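Local coordinates for protein 2-dehydropantoate 2-reductase, putative (Enterococcus faecalis, PDB 2EW2) that probably catalyses the NADPH-dependent reduction of 2-dehydropantoate (ketopantoate) to (R)-pantoate, the second step from 3-methyl-2-oxobutanoate towards pantothenate, at residues 20-25 with 169-174; 15-20 with 143-148; 129-134 with 149-154. All blocks are in the same frame, centred on the assembly; numbering follows the deposited sequence.

Contact 1: residues 20-25 with 169-174; sequences IMLHQG and DVFQKA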
# COMPACT_ATOMS: atom_id res chain seq x y z
N ILE B 20 21.37 7.89 38.65
CA ILE B 20 22.26 7.46 39.72
C ILE B 20 23.74 7.73 39.41
O ILE B 20 24.45 8.30 40.24
CB ILE B 20 22.09 5.95 40.04
CG1 ILE B 20 20.74 5.72 40.74
CG2 ILE B 20 23.23 5.46 40.96
CD1 ILE B 20 20.29 4.27 40.82
N MSE B 21 24.17 7.31 38.23
CA MSE B 21 25.56 7.40 37.82
C MSE B 21 26.01 8.85 37.64
O MSE B 21 27.11 9.21 38.04
CB MSE B 21 25.79 6.57 36.56
CG MSE B 21 25.54 5.07 36.76
SE MSE B 21 25.97 4.00 35.16
CE MSE B 21 27.88 4.15 35.18
N LEU B 22 25.15 9.68 37.04
CA LEU B 22 25.44 11.11 36.91
C LEU B 22 25.43 11.83 38.26
O LEU B 22 26.16 12.80 38.46
CB LEU B 22 24.47 11.77 35.93
CG LEU B 22 24.69 11.42 34.45
CD1 LEU B 22 23.45 11.79 33.61
CD2 LEU B 22 25.97 12.10 33.90
N HIS B 23 24.61 11.34 39.19
CA HIS B 23 24.57 11.84 40.55
C HIS B 23 25.87 11.49 41.27
O HIS B 23 26.45 12.33 41.96
CB HIS B 23 23.35 11.28 41.30
CG HIS B 23 23.33 11.62 42.76
ND1 HIS B 23 23.01 12.88 43.23
CD2 HIS B 23 23.57 10.86 43.86
CE1 HIS B 23 23.06 12.88 44.55
NE2 HIS B 23 23.40 11.67 44.95
N GLN B 24 26.35 10.27 41.07
CA GLN B 24 27.59 9.83 41.68
C GLN B 24 28.77 10.61 41.13
O GLN B 24 29.73 10.86 41.84
CB GLN B 24 27.81 8.33 41.49
CG GLN B 24 26.84 7.46 42.28
CD GLN B 24 27.07 5.98 42.05
OE1 GLN B 24 27.39 5.55 40.94
NE2 GLN B 24 26.91 5.19 43.12
N GLY B 25 28.68 11.01 39.86
CA GLY B 25 29.71 11.84 39.25
C GLY B 25 29.66 13.30 39.69
O GLY B 25 30.40 14.12 39.17
N ASP B 169 32.49 14.40 28.04
CA ASP B 169 33.35 14.60 29.22
C ASP B 169 32.61 14.32 30.53
O ASP B 169 33.10 13.58 31.38
CB ASP B 169 33.92 16.03 29.23
CG ASP B 169 34.94 16.26 28.14
OD1 ASP B 169 35.46 15.28 27.56
OD2 ASP B 169 35.24 17.45 27.86
N VAL B 170 31.44 14.93 30.68
CA VAL B 170 30.58 14.70 31.85
C VAL B 170 30.22 13.22 32.04
O VAL B 170 30.39 12.66 33.14
CB VAL B 170 29.31 15.57 31.80
CG1 VAL B 170 28.36 15.19 32.95
CG2 VAL B 170 29.69 17.07 31.90
N PHE B 171 29.76 12.58 30.96
CA PHE B 171 29.41 11.15 30.97
C PHE B 171 30.61 10.26 31.26
O PHE B 171 30.47 9.18 31.83
CB PHE B 171 28.82 10.75 29.60
CG PHE B 171 27.37 11.13 29.42
CD1 PHE B 171 26.79 12.13 30.19
CD2 PHE B 171 26.60 10.51 28.44
CE1 PHE B 171 25.44 12.49 30.02
CE2 PHE B 171 25.27 10.87 28.26
CZ PHE B 171 24.69 11.86 29.05
N GLN B 172 31.79 10.71 30.83
CA GLN B 172 33.01 9.92 31.03
C GLN B 172 33.33 9.80 32.52
O GLN B 172 33.62 8.71 33.03
CB GLN B 172 34.19 10.57 30.30
CG GLN B 172 35.54 9.89 30.59
CD GLN B 172 35.56 8.48 30.06
OE1 GLN B 172 35.04 8.21 28.97
NE2 GLN B 172 36.15 7.56 30.83
N LYS B 173 33.26 10.94 33.20
CA LYS B 173 33.53 11.00 34.62
C LYS B 173 32.50 10.23 35.44
O LYS B 173 32.82 9.71 36.50
CB LYS B 173 33.66 12.45 35.05
CG LYS B 173 34.95 13.07 34.54
CD LYS B 173 34.94 14.58 34.62
CE LYS B 173 36.11 15.14 33.85
NZ LYS B 173 35.87 16.55 33.44
N ALA B 174 31.28 10.11 34.91
CA ALA B 174 30.20 9.36 35.55
C ALA B 174 30.25 7.86 35.27
O ALA B 174 29.39 7.13 35.75
CB ALA B 174 28.84 9.94 35.13
O HOH W 1 29.34 7.48 38.56
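V170 meets L22 through a single methyl: CG1, anti to the backbone N (chi1 174°), comes to 4.0 Å from L22 CD2. One residue on, L22 CD2 comes obliquely to F171 CD1 at 3.8 Å, with F171 CE1 also close to both methyls of the leucine. A174, just past the end of helix 161-173, is the most deeply engaged residue of its segment, pointing its CB toward helix 13-24. A174 CB lies 3.8 Å from L22 CD2, so this one methyl rests against V170, F171 and A174 together. The same A174 CB is 3.5 Å from the backbone oxygen M21 O. The carbonyl of A174 faces the selenomethionine at M21, whose chain turns at chi3 (70°) to set CE 3.4 Å from A174 O. A water ties the two backbones together, donating to M21 O at 2.9 Å and to A174 O at 2.8 Å; it is a water-mediated polar link between segments that share no direct hydrogen bond. Beside it the chains come close at G25, where the CA atoms of G25 and A174 stand 4.5 Å apart. The contact thus joins the C-terminal ends of two helices of the Rossmann-type domain. Strand 178-180 adjoins F171 through P178, and L176 adjoins M21. Strands 47-51 and 54-58 pack on I20 and Q24, and F51 of the first also touches M21.

Contact 2: residues 15-20 with 143-148; sequences GSRLGI and VKLLGD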
# COMPACT_ATOMS: atom_id res chain seq x y z
N GLY B 15 16.64 5.43 32.60
CA GLY B 15 16.78 6.79 33.11
C GLY B 15 17.32 6.80 34.54
O GLY B 15 18.12 7.67 34.90
N SER B 16 16.85 5.85 35.34
CA SER B 16 17.33 5.64 36.69
C SER B 16 18.81 5.29 36.74
O SER B 16 19.54 5.81 37.59
CB SER B 16 16.48 4.58 37.40
OG SER B 16 15.18 5.09 37.64
N ARG B 17 19.26 4.44 35.83
CA ARG B 17 20.71 4.16 35.72
C ARG B 17 21.50 5.42 35.46
O ARG B 17 22.46 5.73 36.19
CB ARG B 17 21.04 3.15 34.63
CG ARG B 17 22.55 2.97 34.49
CD ARG B 17 22.95 2.08 33.33
NE ARG B 17 22.82 0.65 33.59
CZ ARG B 17 23.64 -0.09 34.36
NH1 ARG B 17 23.42 -1.39 34.47
NH2 ARG B 17 24.67 0.45 35.01
N LEU B 18 21.10 6.17 34.43
CA LEU B 18 21.80 7.40 34.08
C LEU B 18 21.73 8.39 35.25
O LEU B 18 22.73 9.04 35.57
CB LEU B 18 21.22 8.03 32.79
CG LEU B 18 21.19 7.18 31.51
CD1 LEU B 18 21.17 8.05 30.25
CD2 LEU B 18 22.31 6.17 31.42
N GLY B 19 20.57 8.50 35.88
CA GLY B 19 20.41 9.40 37.02
C GLY B 19 21.35 9.14 38.18
O GLY B 19 22.03 10.05 38.67
N ILE B 20 21.37 7.89 38.65
CA ILE B 20 22.26 7.46 39.72
C ILE B 20 23.74 7.73 39.41
O ILE B 20 24.45 8.30 40.24
CB ILE B 20 22.09 5.95 40.04
CG1 ILE B 20 20.74 5.72 40.74
CG2 ILE B 20 23.23 5.46 40.96
CD1 ILE B 20 20.29 4.27 40.82
N VAL B 143 15.59 -0.33 41.20
CA VAL B 143 16.16 -0.80 39.95
C VAL B 143 17.34 -1.75 40.17
O VAL B 143 17.98 -1.72 41.23
CB VAL B 143 16.56 0.37 38.98
CG1 VAL B 143 15.35 1.25 38.67
CG2 VAL B 143 17.72 1.21 39.54
N LYS B 144 17.60 -2.58 39.18
CA LYS B 144 18.70 -3.52 39.22
C LYS B 144 19.60 -3.27 38.03
O LYS B 144 19.15 -3.27 36.86
CB LYS B 144 18.20 -4.97 39.23
CG LYS B 144 19.31 -6.00 39.43
CD LYS B 144 18.77 -7.42 39.47
CE LYS B 144 19.74 -8.36 40.19
NZ LYS B 144 19.10 -9.69 40.44
N LEU B 145 20.87 -3.06 38.32
CA LEU B 145 21.83 -2.62 37.34
C LEU B 145 22.97 -3.61 37.33
O LEU B 145 23.65 -3.79 38.34
CB LEU B 145 22.35 -1.21 37.69
CG LEU B 145 21.34 -0.07 37.86
CD1 LEU B 145 22.04 1.25 38.11
CD2 LEU B 145 20.40 0.04 36.64
N LEU B 146 23.17 -4.27 36.18
CA LEU B 146 24.24 -5.25 36.01
C LEU B 146 24.94 -4.97 34.71
O LEU B 146 24.39 -4.29 33.84
CB LEU B 146 23.66 -6.67 35.94
CG LEU B 146 22.92 -7.17 37.18
CD1 LEU B 146 22.33 -8.56 36.91
CD2 LEU B 146 23.88 -7.20 38.37
N GLY B 147 26.14 -5.51 34.56
CA GLY B 147 26.82 -5.50 33.28
C GLY B 147 27.49 -4.19 32.90
O GLY B 147 27.56 -3.26 33.70
N ASP B 148 27.96 -4.14 31.66
CA ASP B 148 28.68 -3.01 31.12
C ASP B 148 27.81 -2.30 30.08
O ASP B 148 26.65 -2.67 29.87
CB ASP B 148 30.01 -3.47 30.50
CG ASP B 148 29.83 -4.49 29.37
OD1 ASP B 148 28.80 -4.47 28.66
OD2 ASP B 148 30.75 -5.33 29.17
O HOH W 2 26.07 -2.13 35.73
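R17 and L145 meet because the arginine sets CG anti to its backbone N (chi1 176°) and then bends at chi3 (-79°), which turns NE off the extended line, while L145 places CG anti to its own carbonyl carbon (chi1 -56°). The two side chains run past each other in opposite directions. Early in the arginine, CB lies 3.8 Å from L145 CD2; farther out, one face of the guanidinium rests on the leucine, with NH1 3.4 Å from L145 CB. The evidence is for a flat cation laid over an aliphatic side chain, its polar rim directed to other partners. NE is hydrogen-bonded to T134 O, and R17 NH2 donates to a water in the guanidinium plane at 3.0 Å. That water donates in turn to G147 O at 2.8 Å, bridging the arginine to the loop that follows the strand. Fixing both NE and NH2 should restrict rotation of the group. Nearer the start of the helix, S16 uses CB, 3.7 Å from V143 CG1, whereas its OG bonds to carbonyl oxygens of A11 and G12. I20 CD1 meets V143 CG2 tip to tip at 4.2 Å and also approaches L145 CD1. Helix 15-20 and strand 143-145 approach to 9.3 Å between axes, a spacing filled by these side chains. The contact seats helix 13-24, which follows the first strand (5-9) of the Rossmann-type domain, on the smaller four-stranded sheet. There strand 142-145 sits between 47-51 and 136-139, and L47 and A49 of 47-51 continue the surface under the helix.

Contact 3: residues 129-134 with 149-154; sequences GITMWT and GEIELE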
# COMPACT_ATOMS: atom_id res chain seq x y z
N GLY B 129 21.54 10.04 20.66
CA GLY B 129 22.47 9.00 21.05
C GLY B 129 21.87 7.62 21.11
O GLY B 129 20.65 7.45 20.98
N ILE B 130 22.74 6.64 21.31
CA ILE B 130 22.33 5.26 21.43
C ILE B 130 22.96 4.78 22.73
O ILE B 130 24.16 4.97 22.95
CB ILE B 130 22.82 4.41 20.22
CG1 ILE B 130 22.21 4.94 18.92
CG2 ILE B 130 22.46 2.92 20.40
CD1 ILE B 130 22.93 4.44 17.69
N THR B 131 22.15 4.18 23.59
CA THR B 131 22.67 3.60 24.82
C THR B 131 22.73 2.08 24.71
O THR B 131 21.75 1.43 24.33
CB THR B 131 21.90 4.06 26.08
OG1 THR B 131 22.43 3.39 27.22
CG2 THR B 131 20.40 3.76 25.99
N MSE B 132 23.89 1.52 25.02
CA MSE B 132 24.09 0.07 24.99
C MSE B 132 24.03 -0.54 26.40
O MSE B 132 24.19 -1.76 26.57
CB MSE B 132 25.42 -0.28 24.31
CG MSE B 132 25.49 -0.01 22.79
SE MSE B 132 25.69 1.89 22.33
CE MSE B 132 26.23 1.69 20.44
N TRP B 133 23.81 0.30 27.41
CA TRP B 133 23.68 -0.17 28.81
C TRP B 133 22.39 -0.97 28.97
O TRP B 133 21.48 -0.86 28.14
CB TRP B 133 23.68 0.99 29.81
CG TRP B 133 25.01 1.68 29.97
CD1 TRP B 133 25.47 2.74 29.25
CD2 TRP B 133 26.06 1.33 30.88
NE1 TRP B 133 26.74 3.08 29.66
CE2 TRP B 133 27.13 2.24 30.67
CE3 TRP B 133 26.20 0.34 31.87
CZ2 TRP B 133 28.32 2.19 31.40
CZ3 TRP B 133 27.38 0.30 32.60
CH2 TRP B 133 28.43 1.22 32.36
N THR B 134 22.30 -1.76 30.04
CA THR B 134 21.06 -2.44 30.39
C THR B 134 20.60 -1.94 31.76
O THR B 134 21.40 -1.42 32.53
CB THR B 134 21.21 -3.99 30.38
OG1 THR B 134 22.12 -4.40 31.41
CG2 THR B 134 21.74 -4.49 29.02
N GLY B 149 28.37 -1.30 29.43
CA GLY B 149 27.70 -0.65 28.31
C GLY B 149 28.47 0.57 27.86
O GLY B 149 29.62 0.78 28.28
N GLU B 150 27.84 1.35 26.99
CA GLU B 150 28.41 2.56 26.44
C GLU B 150 27.27 3.41 25.91
O GLU B 150 26.14 2.93 25.77
CB GLU B 150 29.42 2.24 25.32
CG GLU B 150 28.86 1.47 24.13
CD GLU B 150 29.83 1.38 22.96
OE1 GLU B 150 30.59 2.35 22.70
OE2 GLU B 150 29.84 0.34 22.27
N ILE B 151 27.57 4.68 25.63
CA ILE B 151 26.63 5.56 24.96
C ILE B 151 27.40 6.23 23.85
O ILE B 151 28.47 6.79 24.09
CB ILE B 151 26.04 6.63 25.93
CG1 ILE B 151 25.33 5.96 27.12
CG2 ILE B 151 25.04 7.58 25.20
CD1 ILE B 151 24.71 6.93 28.09
N GLU B 152 26.87 6.15 22.63
CA GLU B 152 27.40 6.91 21.51
C GLU B 152 26.45 8.09 21.28
O GLU B 152 25.23 7.92 21.39
CB GLU B 152 27.49 6.02 20.25
CG GLU B 152 28.42 4.80 20.40
CD GLU B 152 28.57 4.01 19.10
OE1 GLU B 152 27.58 3.89 18.34
OE2 GLU B 152 29.69 3.52 18.83
N LEU B 153 26.99 9.28 21.02
CA LEU B 153 26.14 10.45 20.79
C LEU B 153 26.69 11.35 19.69
O LEU B 153 27.87 11.27 19.33
CB LEU B 153 25.86 11.23 22.08
CG LEU B 153 27.04 11.91 22.79
CD1 LEU B 153 27.29 13.34 22.24
CD2 LEU B 153 26.77 11.96 24.27
N GLU B 154 25.81 12.19 19.15
CA GLU B 154 26.16 13.06 18.04
C GLU B 154 25.23 14.26 18.10
O GLU B 154 24.05 14.11 18.35
CB GLU B 154 25.95 12.30 16.70
CG GLU B 154 26.41 13.10 15.51
CD GLU B 154 26.27 12.40 14.16
OE1 GLU B 154 25.70 11.29 14.04
OE2 GLU B 154 26.77 13.01 13.19
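I130 and E152 form an antiparallel hydrogen-bonded pair, I130 N to E152 O at 2.8 Å and E152 N to I130 O at 3.0 Å, flanked by the non-hydrogen-bonded pairs G129-L153 and T131-I151. This pairing adds strand 151-155, reversed, beside strand 126-131, extending the parallel sheet of the Rossmann-type domain; on its other side strand 178-180 continues the sheet. A further backbone bond follows beyond the last bridge: M132 N donates to E150 O at 2.8 Å, nearly straight at 172°. At I130 O an additional CA-H...O contact comes from I151 CA.

T131 and I151 lie side by side and point the same way, on the face where helices 13-24 and 161-173 pack. On the opposite face I130 and E152 are neighbours, and V184 of helix 184-195 touches both. The selenomethionine at M132 bends at chi2 (75°) and crosses E150 obliquely, SE lying 3.7 Å from E150 CG; two conformers are deposited, so this packing and that of its methyl on E152 are less certain.

W133 carries the end of the contact. One face of its indole lies over the backbone of G149 and E150: G149 CA stands 3.7 Å from the centroid of the five-membered ring, only 15° off the normal, a CH-pi contact. E150 N is above the same face but towards the rim. The ring is tethered by NE1, which is hydrogen-bonded to L176 O. The backbone W133 N, separately, makes a weak bond to T131 OG1. At the ring edge, near its plane, I151 CG1 touches W133 CD1 at 3.9 Å.

The three contacts cluster on one side of the chain's centre, their centres 12 to 14 Å apart. Contacts 1 and 2 divide helix 13-24 between them. Their segments overlap at I20, which touches the partner segment only in contact 2, while M21 and L22 meet 169-174. Contact 3 packs directly on contact 1: W133 CH2 lies 4.1 Å from M21 CE, and I151 CD1 is 4.0 Å from F171 CE2. It meets contact 2 through the probable bond R17 NE to T134 O (2.7 Å) and by packing of R17 NH2 on W133 CE3 (3.5 Å). G15 belongs to a GxGxxG pattern spanning the turn and start of this helix, consistent with dinucleotide binding; the magnesium-binding residue E311 lies away from all three.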